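Local atomic coordinates of cadherin-related family member 2 (Homo sapiens, PDB entry 5CZR), a protein that forms calcium-dependent heterophilic adhesion complexes with CDHR5 between adjacent microvilli and so controls microvillar packing on epithelial cells. Residues 2-11 with 28-39. Numbering follows the deposited sequence.
With CA (calcium ion), chain E.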
loop_
_atom_site.group_PDB
_atom_site.type_symbol
_atom_site.label_atom_id
_atom_site.label_comp_id
_atom_site.label_asym_id
_atom_site.label_seq_id
_atom_site.Cartn_x
_atom_site.Cartn_y
_atom_site.Cartn_z
ATOM N N ASN A 2 3.729 -26.481 -43.516
ATOM C CA ASN A 2 4.078 -25.879 -42.186
ATOM C C ASN A 2 2.939 -25.875 -41.172
ATOM O O ASN A 2 1.815 -25.508 -41.494
ATOM C CB ASN A 2 4.610 -24.427 -42.278
ATOM C CG ASN A 2 5.041 -23.878 -40.893
ATOM O OD1 ASN A 2 5.884 -24.475 -40.216
ATOM N ND2 ASN A 2 4.447 -22.763 -40.464
ATOM N N VAL A 3 3.262 -26.224 -39.928
ATOM C CA VAL A 3 2.357 -26.051 -38.793
ATOM C C VAL A 3 2.712 -24.771 -37.988
ATOM O O VAL A 3 3.890 -24.513 -37.679
ATOM C CB VAL A 3 2.397 -27.291 -37.872
ATOM C CG1 VAL A 3 1.384 -27.153 -36.743
ATOM C CG2 VAL A 3 2.113 -28.544 -38.695
ATOM N N ALA A 4 1.691 -23.978 -37.686
ATOM C CA ALA A 4 1.874 -22.756 -36.920
ATOM C C ALA A 4 2.307 -23.097 -35.501
ATOM O O ALA A 4 1.839 -24.088 -34.935
ATOM C CB ALA A 4 0.593 -21.945 -36.887
ATOM N N PRO A 5 3.218 -22.296 -34.924
ATOM C CA PRO A 5 3.521 -22.460 -33.501
ATOM C C PRO A 5 2.326 -22.065 -32.640
ATOM O O PRO A 5 1.428 -21.343 -33.096
ATOM C CB PRO A 5 4.684 -21.501 -33.274
ATOM C CG PRO A 5 4.498 -20.455 -34.333
ATOM C CD PRO A 5 3.967 -21.183 -35.523
ATOM N N LYS A 6 2.358 -22.521 -31.401
ATOM C CA LYS A 6 1.244 -22.402 -30.472
ATOM C C LYS A 6 1.812 -22.145 -29.085
ATOM O O LYS A 6 2.710 -22.846 -28.629
ATOM C CB LYS A 6 0.425 -23.694 -30.482
ATOM C CG LYS A 6 -0.882 -23.643 -29.690
ATOM C CD LYS A 6 -2.036 -24.369 -30.412
ATOM C CE LYS A 6 -1.795 -25.866 -30.604
ATOM N NZ LYS A 6 -2.071 -26.635 -29.347
ATOM N N PHE A 7 1.377 -21.055 -28.475
ATOM C CA PHE A 7 1.725 -20.741 -27.091
ATOM C C PHE A 7 1.196 -21.829 -26.165
ATOM O O PHE A 7 0.107 -22.370 -26.373
ATOM C CB PHE A 7 1.096 -19.401 -26.686
ATOM C CG PHE A 7 1.884 -18.189 -27.154
ATOM C CD1 PHE A 7 3.131 -17.931 -26.638
ATOM C CD2 PHE A 7 1.341 -17.289 -28.046
ATOM C CE1 PHE A 7 3.836 -16.809 -27.031
ATOM C CE2 PHE A 7 2.025 -16.158 -28.434
ATOM C CZ PHE A 7 3.268 -15.907 -27.921
ATOM N N LEU A 8 1.967 -22.144 -25.150
ATOM C CA LEU A 8 1.483 -23.050 -24.114
ATOM C C LEU A 8 0.249 -22.476 -23.446
ATOM O O LEU A 8 0.066 -21.270 -23.387
ATOM C CB LEU A 8 2.581 -23.329 -23.060
ATOM C CG LEU A 8 3.899 -23.951 -23.592
ATOM C CD1 LEU A 8 4.779 -24.473 -22.449
ATOM C CD2 LEU A 8 3.626 -25.051 -24.616
ATOM N N ALA A 9 -0.575 -23.374 -22.924
ATOM C CA ALA A 9 -1.818 -23.031 -22.262
ATOM C C ALA A 9 -1.709 -21.925 -21.207
ATOM O O ALA A 9 -2.622 -21.100 -21.074
ATOM C CB ALA A 9 -2.454 -24.296 -21.652
ATOM N N ASN A 10 -0.627 -21.906 -20.438
ATOM C CA ASN A 10 -0.497 -20.930 -19.346
ATOM C C ASN A 10 -0.042 -19.522 -19.805
ATOM O O ASN A 10 0.153 -18.641 -18.985
ATOM C CB ASN A 10 0.419 -21.462 -18.233
ATOM C CG ASN A 10 1.843 -21.706 -18.731
ATOM O OD1 ASN A 10 2.046 -22.131 -19.874
ATOM N ND2 ASN A 10 2.814 -21.384 -17.922
ATOM N N MET A 11 0.056 -19.297 -21.107
ATOM C CA MET A 11 0.366 -17.966 -21.622
ATOM C C MET A 11 -0.839 -16.993 -21.705
ATOM O O MET A 11 -0.691 -15.896 -22.246
ATOM C CB MET A 11 1.022 -18.082 -23.005
ATOM C CG MET A 11 2.364 -18.798 -22.972
ATOM S SD MET A 11 3.668 -17.794 -22.200
ATOM C CE MET A 11 3.954 -18.708 -20.682
ATOM N N TRP A 28 8.794 -15.876 -18.736
ATOM C CA TRP A 28 9.237 -16.453 -19.988
ATOM C C TRP A 28 8.028 -16.649 -20.891
ATOM O O TRP A 28 7.019 -17.248 -20.470
ATOM C CB TRP A 28 9.919 -17.803 -19.735
ATOM C CG TRP A 28 11.277 -17.669 -19.123
ATOM C CD1 TRP A 28 11.559 -17.545 -17.797
ATOM C CD2 TRP A 28 12.536 -17.600 -19.815
ATOM N NE1 TRP A 28 12.923 -17.429 -17.612
ATOM C CE2 TRP A 28 13.546 -17.466 -18.835
ATOM C CE3 TRP A 28 12.906 -17.687 -21.162
ATOM C CZ2 TRP A 28 14.917 -17.371 -19.160
ATOM C CZ3 TRP A 28 14.287 -17.594 -21.505
ATOM C CH2 TRP A 28 15.265 -17.440 -20.501
ATOM N N LEU A 29 8.102 -16.127 -22.113
ATOM C CA LEU A 29 7.157 -16.518 -23.150
ATOM C C LEU A 29 7.586 -17.864 -23.711
ATOM O O LEU A 29 8.753 -18.050 -24.046
ATOM C CB LEU A 29 7.098 -15.479 -24.269
ATOM C CG LEU A 29 6.417 -14.155 -23.931
ATOM C CD1 LEU A 29 6.708 -13.115 -24.999
ATOM C CD2 LEU A 29 4.915 -14.370 -23.782
ATOM N N VAL A 30 6.643 -18.806 -23.771
ATOM C CA VAL A 30 6.941 -20.168 -24.181
ATOM C C VAL A 30 5.854 -20.665 -25.135
ATOM O O VAL A 30 4.664 -20.513 -24.894
ATOM C CB VAL A 30 7.053 -21.167 -22.987
ATOM C CG1 VAL A 30 7.820 -22.410 -23.419
ATOM C CG2 VAL A 30 7.734 -20.582 -21.770
ATOM N N ALA A 31 6.307 -21.249 -26.225
ATOM C CA ALA A 31 5.445 -21.820 -27.230
ATOM C C ALA A 31 6.134 -23.081 -27.734
ATOM O O ALA A 31 7.281 -23.335 -27.394
ATOM C CB ALA A 31 5.246 -20.834 -28.363
ATOM N N GLU A 32 5.417 -23.866 -28.531
ATOM C CA GLU A 32 5.940 -25.091 -29.139
ATOM C C GLU A 32 5.554 -25.112 -30.597
ATOM O O GLU A 32 4.603 -24.428 -31.039
ATOM C CB GLU A 32 5.388 -26.324 -28.441
ATOM C CG GLU A 32 3.888 -26.546 -28.668
ATOM C CD GLU A 32 3.245 -27.546 -27.692
ATOM O OE1 GLU A 32 3.762 -27.729 -26.549
ATOM O OE2 GLU A 32 2.188 -28.132 -28.055
ATOM N N ASP A 33 6.310 -25.888 -31.361
ATOM C CA ASP A 33 6.105 -25.949 -32.804
ATOM C C ASP A 33 6.294 -27.379 -33.265
ATOM O O ASP A 33 7.374 -27.953 -33.088
ATOM C CB ASP A 33 7.093 -25.022 -33.523
ATOM C CG ASP A 33 6.783 -24.876 -35.028
ATOM O OD1 ASP A 33 7.114 -25.800 -35.811
ATOM O OD2 ASP A 33 6.261 -23.816 -35.428
ATOM N N GLN A 34 5.248 -27.937 -33.868
ATOM C CA GLN A 34 5.229 -29.348 -34.320
ATOM C C GLN A 34 6.339 -29.682 -35.344
ATOM O O GLN A 34 6.737 -30.825 -35.440
ATOM C CB GLN A 34 3.862 -29.691 -34.946
ATOM C CG GLN A 34 3.353 -31.131 -34.647
ATOM C CD GLN A 34 2.662 -31.266 -33.290
ATOM O OE1 GLN A 34 2.473 -30.290 -32.546
ATOM N NE2 GLN A 34 2.272 -32.498 -32.968
ATOM N N ASP A 35 6.821 -28.696 -36.100
ATOM C CA ASP A 35 7.931 -28.914 -37.039
ATOM C C ASP A 35 9.276 -28.713 -36.373
ATOM O O ASP A 35 10.311 -28.898 -36.996
ATOM C CB ASP A 35 7.836 -27.966 -38.219
ATOM C CG ASP A 35 6.439 -27.907 -38.804
ATOM O OD1 ASP A 35 5.945 -28.930 -39.350
ATOM O OD2 ASP A 35 5.837 -26.821 -38.735
ATOM N N ASN A 36 9.270 -28.319 -35.104
ATOM C CA ASN A 36 10.498 -28.024 -34.396
ATOM C C ASN A 36 11.275 -26.827 -34.969
ATOM O O ASN A 36 12.509 -26.790 -34.933
ATOM C CB ASN A 36 11.351 -29.290 -34.393
ATOM C CG ASN A 36 11.939 -29.591 -33.045
ATOM O OD1 ASN A 36 11.221 -29.771 -32.034
ATOM N ND2 ASN A 36 13.253 -29.666 -33.017
ATOM N N ASP A 37 10.543 -25.845 -35.496
ATOM C CA ASP A 37 11.148 -24.653 -36.093
ATOM C C ASP A 37 11.733 -23.774 -34.988
ATOM O O ASP A 37 11.209 -23.753 -33.893
ATOM C CB ASP A 37 10.103 -23.822 -36.863
ATOM C CG ASP A 37 9.659 -24.480 -38.155
ATOM O OD1 ASP A 37 10.552 -24.951 -38.896
ATOM O OD2 ASP A 37 8.439 -24.498 -38.452
ATOM N N PRO A 38 12.809 -23.033 -35.298
ATOM C CA PRO A 38 13.242 -21.991 -34.389
ATOM C C PRO A 38 12.165 -20.925 -34.302
ATOM O O PRO A 38 11.577 -20.575 -35.324
ATOM C CB PRO A 38 14.480 -21.425 -35.066
ATOM C CG PRO A 38 14.258 -21.676 -36.506
ATOM C CD PRO A 38 13.579 -23.022 -36.551
ATOM N N LEU A 39 11.910 -20.446 -33.076
ATOM C CA LEU A 39 10.785 -19.541 -32.771
ATOM C C LEU A 39 11.298 -18.241 -32.218
ATOM O O LEU A 39 12.268 -18.229 -31.442
ATOM C CB LEU A 39 9.864 -20.168 -31.727
ATOM C CG LEU A 39 9.293 -21.547 -32.110
ATOM C CD1 LEU A 39 8.322 -22.037 -31.046
ATOM C CD2 LEU A 39 8.615 -21.484 -33.479
HETATM CA CA CA E . 6.277 -24.507 -37.876
HETATM O O HOH W 1 2.934 -26.263 -33.653
#
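Leu-8 lies across the outer side of Val-30 and Glu-32. Its CD1 meets Val-30 CG1 at 3.8 Å, and its CD2 comes to Glu-32 OE1 at 3.3 Å. CG lies opposite the carbonyl carbon (chi1 -59°), and with chi2 at -167° the two methyls part, CD1 to Val-30 and CD2 to Glu-32. With an alanine in place of Leu-8, both methyl contacts would go, which is likely to uncover Val-30 CG1 and leave the Glu-32 side chain freer to swing. Between the strands, Lys-6 and Glu-32 form an antiparallel hydrogen-bonded pair, and Leu-8 N donates to Val-30 O. That same oxygen sits at the edge of the Phe-7 ring, 3.5 Å from CD1. Ala-31 CB fills the hollow beside Phe-7 CA, and the ring continues inward to Ile-78 and Val-80. Met-11, its chain turned about CB-CG and CG-SD, brings CE to Trp-28 O and SD to Val-30 N, whose hydrogen bond to the sulfur is weak. At the other end Pro-5 CB presses on Leu-39 CD2 at 3.9 Å. Beyond it a calcium ion bridges 2-11 and 33-37. Asn-2 OD1, Val-3 O, both oxygens of Asp-33, Asp-35 OD2, Asp-37 OD2 and Asp-82 bind it. Asp-35 OD2 also accepts from Val-3 N at 2.9 Å with its syn lone pair. Asp-33 OD1 also accepts from Asp-35 N, an Asx turn within the calcium-binding loop. This is the N-terminal strand pairing of a cadherin repeat, here EC1, with a calcium site at its N-terminal tip.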